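NOL1/NOP2/sun family protein (Enterococcus faecium, PDB 3M4X) probably methylates ribosomal RNA as an RsmF-type cytosine-5 methyltransferase, with a PUA-like domain likely to help bind the RNA. Local coordinates at residues W353-L358 against V368-H373; P170-F175 against L358-D363. One frame throughout, in Å; residues are numbered along the deposited sequence.

Contact 1 (W353-L358 against V368-H373); sequences WEVPEL and VRTGLH
The indole of Trp353 is held between two parts of the chain 368-373. His373 CB lies over one face of its six-membered ring, 3.8 Å from the ring centroid, a CH-pi contact close to the ring normal. Over the opposite face comes backbone: Thr370 N sits 3.3 Å above the plane, toward the rim. The carbonyl carbon of Gly371 lies in the ring plane at the edge, and Arg369 CG touches Trp353 CZ3 obliquely. A chi1 of -71° sets Trp353 CG beside the backbone N, and Trp353 CE3 comes 2.9 Å from Thr370 O, a tight carbon-to-oxygen approach. The imidazole of His373 meets the indole only obliquely, whereas the guanidinium of Arg369 has Trp353 CH2 loosely over one face, 4.1 Å above its plane and toward the rim; its NH2 is salt-bridged to Glu151 OE2 and its NH1 hydrogen-bonded to Ser147 OG. Beside the indole the strands pair antiparallel within a four-stranded meander of the first C-terminal domain. Trp353 and His373 form a non-hydrogen-bonded pair; Glu354 and Leu372 form the hydrogen-bonded one, Glu354 N reaching Leu372 O at 2.7 Å and Leu372 N reaching Glu354 O at 2.8 Å. At Gly371 the chain passes between this pairing and strand 367-370 on the methyltransferase sheet. Its backbone angles (82°/-138°) would press any CB against the preceding carbonyl oxygen, and Glu354 O also occupies that side. Val355 CG2 packs tightly on Thr370 CG2, 3.4 Å away. The extended Glu354 side chain leaves on the Leu372 face, where Tyr339 OH and the amides of Thr342 and Gly343 bind its carboxylate.

Contact 2 (P170-F175 against L358-D363); sequences PHFSGF and LAPSLD
Phe175 CG stands anti to its backbone N (chi1 179°) and Phe172 CG anti to its carbonyl carbon (chi1 -71°), and the two rings starting from these positions both meet the ring of Pro360. Pro360 CG does the touching, 3.6 Å from Phe172 CE2 and 3.7 Å from Phe175 CE1; it approaches both rings obliquely. The proline crosses the Phe172 side chain at about a right angle. A type II turn from Phe172 to Phe175, closed by Phe175 N to Phe172 O, brings the two aromatic residues close together, with Gly174 at positive phi within it. Leu358 O lies in the plane of the Phe175 ring at its edge, 3.5 Å from CZ, where the positive rim of the ring would suit a carbonyl oxygen. His171 makes a similar edgewise approach: its CE1 comes 3.2 Å from Asp363 O, near the ring plane. No hydrogen bond joins the two segments, so the contact rests on apolar packing and these edge approaches. Phe175 also makes a cation-pi contact with Lys108 and packs on Leu132. The loop 358-363 thus runs past the last turn of helix 165-172 and the turn that follows into strand 176-182, with strand 132-136 touched by both Phe175 and Leu358.

In the fold
From the N terminus, the chain first passes 170-175, in the last turn of helix 165-172 and the turn that follows, within the methyltransferase domain. Some 175 residues later it comes back along strand 351-355, whose end enters contact 1, and the following loop meets 170-175 in contact 2, closing that long excursion. Only then does it reach 368-373, which closes the short loop of contact 1. The two contacts therefore cross along the sequence. They share Leu358 and touch where Thr370 CG2 packs on Leu362 CD1, their centres about 14 Å apart. Strand 367-370 pairs with strand 158-161, so together they join the first C-terminal domain to the Rossmann-like methyltransferase sheet and its helix 165-172.

Contact 1 (W353-L358 against V368-H373)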
loop_
_atom_site.group_PDB
_atom_site.type_symbol
_atom_site.label_atom_id
_atom_site.label_comp_id
_atom_site.label_asym_id
_atom_site.label_seq_id
_atom_site.Cartn_x
_atom_site.Cartn_y
_atom_site.Cartn_z
ATOM N N TRP A 353 -11.208 14.059 11.731
ATOM C CA TRP A 353 -10.562 13.594 10.517
ATOM C C TRP A 353 -10.313 14.757 9.601
ATOM O O TRP A 353 -11.098 15.698 9.544
ATOM C CB TRP A 353 -11.457 12.599 9.772
ATOM C CG TRP A 353 -11.589 11.289 10.439
ATOM C CD1 TRP A 353 -12.543 10.918 11.341
ATOM C CD2 TRP A 353 -10.748 10.153 10.247
ATOM N NE1 TRP A 353 -12.338 9.616 11.731
ATOM C CE2 TRP A 353 -11.234 9.127 11.078
ATOM C CE3 TRP A 353 -9.618 9.900 9.466
ATOM C CZ2 TRP A 353 -10.639 7.876 11.142
ATOM C CZ3 TRP A 353 -9.029 8.659 9.532
ATOM C CH2 TRP A 353 -9.536 7.665 10.364
ATOM N N GLU A 354 -9.227 14.681 8.851
ATOM C CA GLU A 354 -8.978 15.670 7.824
ATOM C C GLU A 354 -9.051 14.916 6.520
ATOM O O GLU A 354 -8.237 14.025 6.272
ATOM C CB GLU A 354 -7.602 16.310 8.005
ATOM C CG GLU A 354 -7.218 17.274 6.893
ATOM C CD GLU A 354 -5.857 17.886 7.114
ATOM O OE1 GLU A 354 -5.383 17.872 8.269
ATOM O OE2 GLU A 354 -5.258 18.373 6.137
ATOM N N VAL A 355 -10.037 15.270 5.702
ATOM C CA VAL A 355 -10.361 14.521 4.498
ATOM C C VAL A 355 -9.973 15.318 3.264
ATOM O O VAL A 355 -10.237 16.512 3.189
ATOM C CB VAL A 355 -11.871 14.222 4.433
ATOM C CG1 VAL A 355 -12.164 13.238 3.315
ATOM C CG2 VAL A 355 -12.350 13.668 5.757
ATOM N N PRO A 356 -9.340 14.657 2.287
ATOM C CA PRO A 356 -8.909 15.366 1.085
ATOM C C PRO A 356 -10.094 15.984 0.375
ATOM O O PRO A 356 -11.208 15.468 0.424
ATOM C CB PRO A 356 -8.294 14.260 0.231
ATOM C CG PRO A 356 -7.895 13.221 1.208
ATOM C CD PRO A 356 -8.959 13.240 2.248
ATOM N N GLU A 357 -9.852 17.102 -0.283
ATOM C CA GLU A 357 -10.926 17.820 -0.930
ATOM C C GLU A 357 -11.449 17.008 -2.106
ATOM O O GLU A 357 -12.591 17.171 -2.514
ATOM C CB GLU A 357 -10.439 19.192 -1.385
ATOM C CG GLU A 357 -11.536 20.221 -1.441
ATOM C CD GLU A 357 -12.141 20.481 -0.078
ATOM O OE1 GLU A 357 -11.385 20.470 0.916
ATOM O OE2 GLU A 357 -13.368 20.694 0.001
ATOM N N LEU A 358 -10.601 16.123 -2.626
ATOM C CA LEU A 358 -10.918 15.296 -3.781
ATOM C C LEU A 358 -11.908 14.192 -3.455
ATOM O O LEU A 358 -12.504 13.605 -4.354
ATOM C CB LEU A 358 -9.649 14.636 -4.332
ATOM C CG LEU A 358 -8.788 15.368 -5.350
ATOM C CD1 LEU A 358 -9.653 15.845 -6.503
ATOM C CD2 LEU A 358 -8.080 16.525 -4.683
ATOM N N VAL A 368 -13.172 2.534 6.448
ATOM C CA VAL A 368 -12.385 2.180 7.623
ATOM C C VAL A 368 -11.454 3.321 8.026
ATOM O O VAL A 368 -11.083 3.472 9.196
ATOM C CB VAL A 368 -11.544 0.926 7.331
ATOM C CG1 VAL A 368 -10.837 0.448 8.579
ATOM C CG2 VAL A 368 -12.442 -0.172 6.765
ATOM N N ARG A 369 -11.084 4.136 7.049
ATOM C CA ARG A 369 -10.170 5.233 7.301
ATOM C C ARG A 369 -10.481 6.385 6.360
ATOM O O ARG A 369 -10.497 6.208 5.146
ATOM C CB ARG A 369 -8.726 4.754 7.130
ATOM C CG ARG A 369 -7.682 5.780 7.502
ATOM C CD ARG A 369 -6.406 5.108 7.995
ATOM N NE ARG A 369 -5.946 5.823 9.163
ATOM C CZ ARG A 369 -5.852 5.302 10.373
ATOM N NH1 ARG A 369 -6.134 4.025 10.577
ATOM N NH2 ARG A 369 -5.437 6.066 11.367
ATOM N N THR A 370 -10.728 7.566 6.923
ATOM C CA THR A 370 -11.170 8.710 6.130
ATOM C C THR A 370 -10.161 9.849 6.147
ATOM O O THR A 370 -10.379 10.869 6.800
ATOM C CB THR A 370 -12.534 9.234 6.645
ATOM O OG1 THR A 370 -13.497 8.176 6.613
ATOM C CG2 THR A 370 -13.032 10.367 5.784
ATOM N N GLY A 371 -9.053 9.683 5.431
ATOM C CA GLY A 371 -8.027 10.713 5.400
ATOM C C GLY A 371 -7.090 10.649 6.599
ATOM O O GLY A 371 -6.669 9.572 7.022
ATOM N N LEU A 372 -6.753 11.807 7.151
ATOM C CA LEU A 372 -5.843 11.838 8.284
ATOM C C LEU A 372 -6.617 11.955 9.582
ATOM O O LEU A 372 -7.358 12.919 9.800
ATOM C CB LEU A 372 -4.824 12.979 8.159
ATOM C CG LEU A 372 -3.795 13.069 9.304
ATOM C CD1 LEU A 372 -2.878 11.834 9.334
ATOM C CD2 LEU A 372 -2.970 14.370 9.239
ATOM N N HIS A 373 -6.443 10.958 10.439
ATOM C CA HIS A 373 -7.003 10.983 11.780
ATOM C C HIS A 373 -6.184 11.938 12.658
ATOM O O HIS A 373 -5.032 11.654 12.987
ATOM C CB HIS A 373 -6.973 9.568 12.359
ATOM C CG HIS A 373 -7.487 9.477 13.756
ATOM N ND1 HIS A 373 -8.479 10.303 14.241
ATOM C CD2 HIS A 373 -7.154 8.653 14.778
ATOM C CE1 HIS A 373 -8.731 9.995 15.499
ATOM N NE2 HIS A 373 -7.938 8.996 15.848
#

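Contact 2 (P170-F175 against L358-D363)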
loop_
_atom_site.group_PDB
_atom_site.type_symbol
_atom_site.label_atom_id
_atom_site.label_comp_id
_atom_site.label_asym_id
_atom_site.label_seq_id
_atom_site.Cartn_x
_atom_site.Cartn_y
_atom_site.Cartn_z
ATOM N N PRO A 170 -20.951 2.735 -8.401
ATOM C CA PRO A 170 -21.883 3.863 -8.322
ATOM C C PRO A 170 -21.216 5.115 -7.755
ATOM O O PRO A 170 -21.539 6.218 -8.175
ATOM C CB PRO A 170 -22.975 3.349 -7.379
ATOM C CG PRO A 170 -22.942 1.871 -7.546
ATOM C CD PRO A 170 -21.503 1.515 -7.782
ATOM N N HIS A 171 -20.279 4.942 -6.831
ATOM C CA HIS A 171 -19.612 6.077 -6.202
ATOM C C HIS A 171 -18.442 6.665 -6.990
ATOM O O HIS A 171 -18.071 7.818 -6.774
ATOM C CB HIS A 171 -19.117 5.687 -4.809
ATOM C CG HIS A 171 -20.204 5.210 -3.902
ATOM N ND1 HIS A 171 -20.802 6.026 -2.966
ATOM C CD2 HIS A 171 -20.810 4.004 -3.797
ATOM C CE1 HIS A 171 -21.727 5.341 -2.318
ATOM N NE2 HIS A 171 -21.752 4.112 -2.802
ATOM N N PHE A 172 -17.859 5.880 -7.890
ATOM C CA PHE A 172 -16.586 6.270 -8.492
ATOM C C PHE A 172 -16.537 6.110 -10.006
ATOM O O PHE A 172 -15.455 6.088 -10.605
ATOM C CB PHE A 172 -15.455 5.454 -7.875
ATOM C CG PHE A 172 -15.139 5.828 -6.459
ATOM C CD1 PHE A 172 -15.485 4.991 -5.411
ATOM C CD2 PHE A 172 -14.471 7.007 -6.175
ATOM C CE1 PHE A 172 -15.170 5.330 -4.093
ATOM C CE2 PHE A 172 -14.154 7.352 -4.868
ATOM C CZ PHE A 172 -14.509 6.514 -3.826
ATOM N N SER A 173 -17.707 5.982 -10.613
ATOM C CA SER A 173 -17.809 5.884 -12.061
ATOM C C SER A 173 -17.061 7.042 -12.734
ATOM O O SER A 173 -17.300 8.210 -12.414
ATOM C CB SER A 173 -19.283 5.872 -12.485
ATOM O OG SER A 173 -19.413 5.567 -13.860
ATOM N N GLY A 174 -16.146 6.703 -13.646
ATOM C CA GLY A 174 -15.316 7.680 -14.343
ATOM C C GLY A 174 -14.430 8.594 -13.492
ATOM O O GLY A 174 -14.013 9.671 -13.950
ATOM N N PHE A 175 -14.120 8.165 -12.273
ATOM C CA PHE A 175 -13.499 9.048 -11.271
ATOM C C PHE A 175 -11.955 9.107 -11.290
ATOM O O PHE A 175 -11.370 10.183 -11.152
ATOM C CB PHE A 175 -14.014 8.652 -9.881
ATOM C CG PHE A 175 -13.437 9.462 -8.740
ATOM C CD1 PHE A 175 -13.958 10.708 -8.415
ATOM C CD2 PHE A 175 -12.422 8.946 -7.953
ATOM C CE1 PHE A 175 -13.447 11.433 -7.353
ATOM C CE2 PHE A 175 -11.910 9.662 -6.889
ATOM C CZ PHE A 175 -12.421 10.905 -6.588
ATOM N N LEU A 358 -10.601 16.123 -2.626
ATOM C CA LEU A 358 -10.918 15.296 -3.781
ATOM C C LEU A 358 -11.908 14.192 -3.455
ATOM O O LEU A 358 -12.504 13.605 -4.354
ATOM C CB LEU A 358 -9.649 14.636 -4.332
ATOM C CG LEU A 358 -8.788 15.368 -5.350
ATOM C CD1 LEU A 358 -9.653 15.845 -6.503
ATOM C CD2 LEU A 358 -8.080 16.525 -4.683
ATOM N N ALA A 359 -12.050 13.867 -2.178
ATOM C CA ALA A 359 -12.983 12.814 -1.805
ATOM C C ALA A 359 -14.390 13.193 -2.258
ATOM O O ALA A 359 -14.831 14.325 -2.054
ATOM C CB ALA A 359 -12.955 12.575 -0.301
ATOM N N PRO A 360 -15.098 12.249 -2.893
ATOM C CA PRO A 360 -16.506 12.495 -3.206
ATOM C C PRO A 360 -17.287 12.347 -1.915
ATOM O O PRO A 360 -16.693 12.203 -0.845
ATOM C CB PRO A 360 -16.866 11.328 -4.145
ATOM C CG PRO A 360 -15.587 10.642 -4.463
ATOM C CD PRO A 360 -14.674 10.907 -3.315
ATOM N N SER A 361 -18.606 12.348 -1.998
ATOM C CA SER A 361 -19.379 12.028 -0.815
ATOM C C SER A 361 -19.184 10.559 -0.485
ATOM O O SER A 361 -19.241 9.701 -1.367
ATOM C CB SER A 361 -20.862 12.321 -1.018
ATOM O OG SER A 361 -21.580 11.968 0.151
ATOM N N LEU A 362 -18.963 10.267 0.786
ATOM C CA LEU A 362 -18.721 8.894 1.198
ATOM C C LEU A 362 -19.960 8.224 1.789
ATOM O O LEU A 362 -19.899 7.072 2.229
ATOM C CB LEU A 362 -17.561 8.842 2.191
ATOM C CG LEU A 362 -16.251 9.443 1.681
ATOM C CD1 LEU A 362 -15.172 9.252 2.726
ATOM C CD2 LEU A 362 -15.840 8.812 0.357
ATOM N N ASP A 363 -21.079 8.945 1.804
ATOM C CA ASP A 363 -22.335 8.368 2.277
ATOM C C ASP A 363 -22.623 7.072 1.518
ATOM O O ASP A 363 -22.604 7.048 0.284
ATOM C CB ASP A 363 -23.489 9.365 2.115
ATOM C CG ASP A 363 -23.298 10.627 2.951
ATOM O OD1 ASP A 363 -22.723 10.535 4.059
ATOM O OD2 ASP A 363 -23.727 11.711 2.505
#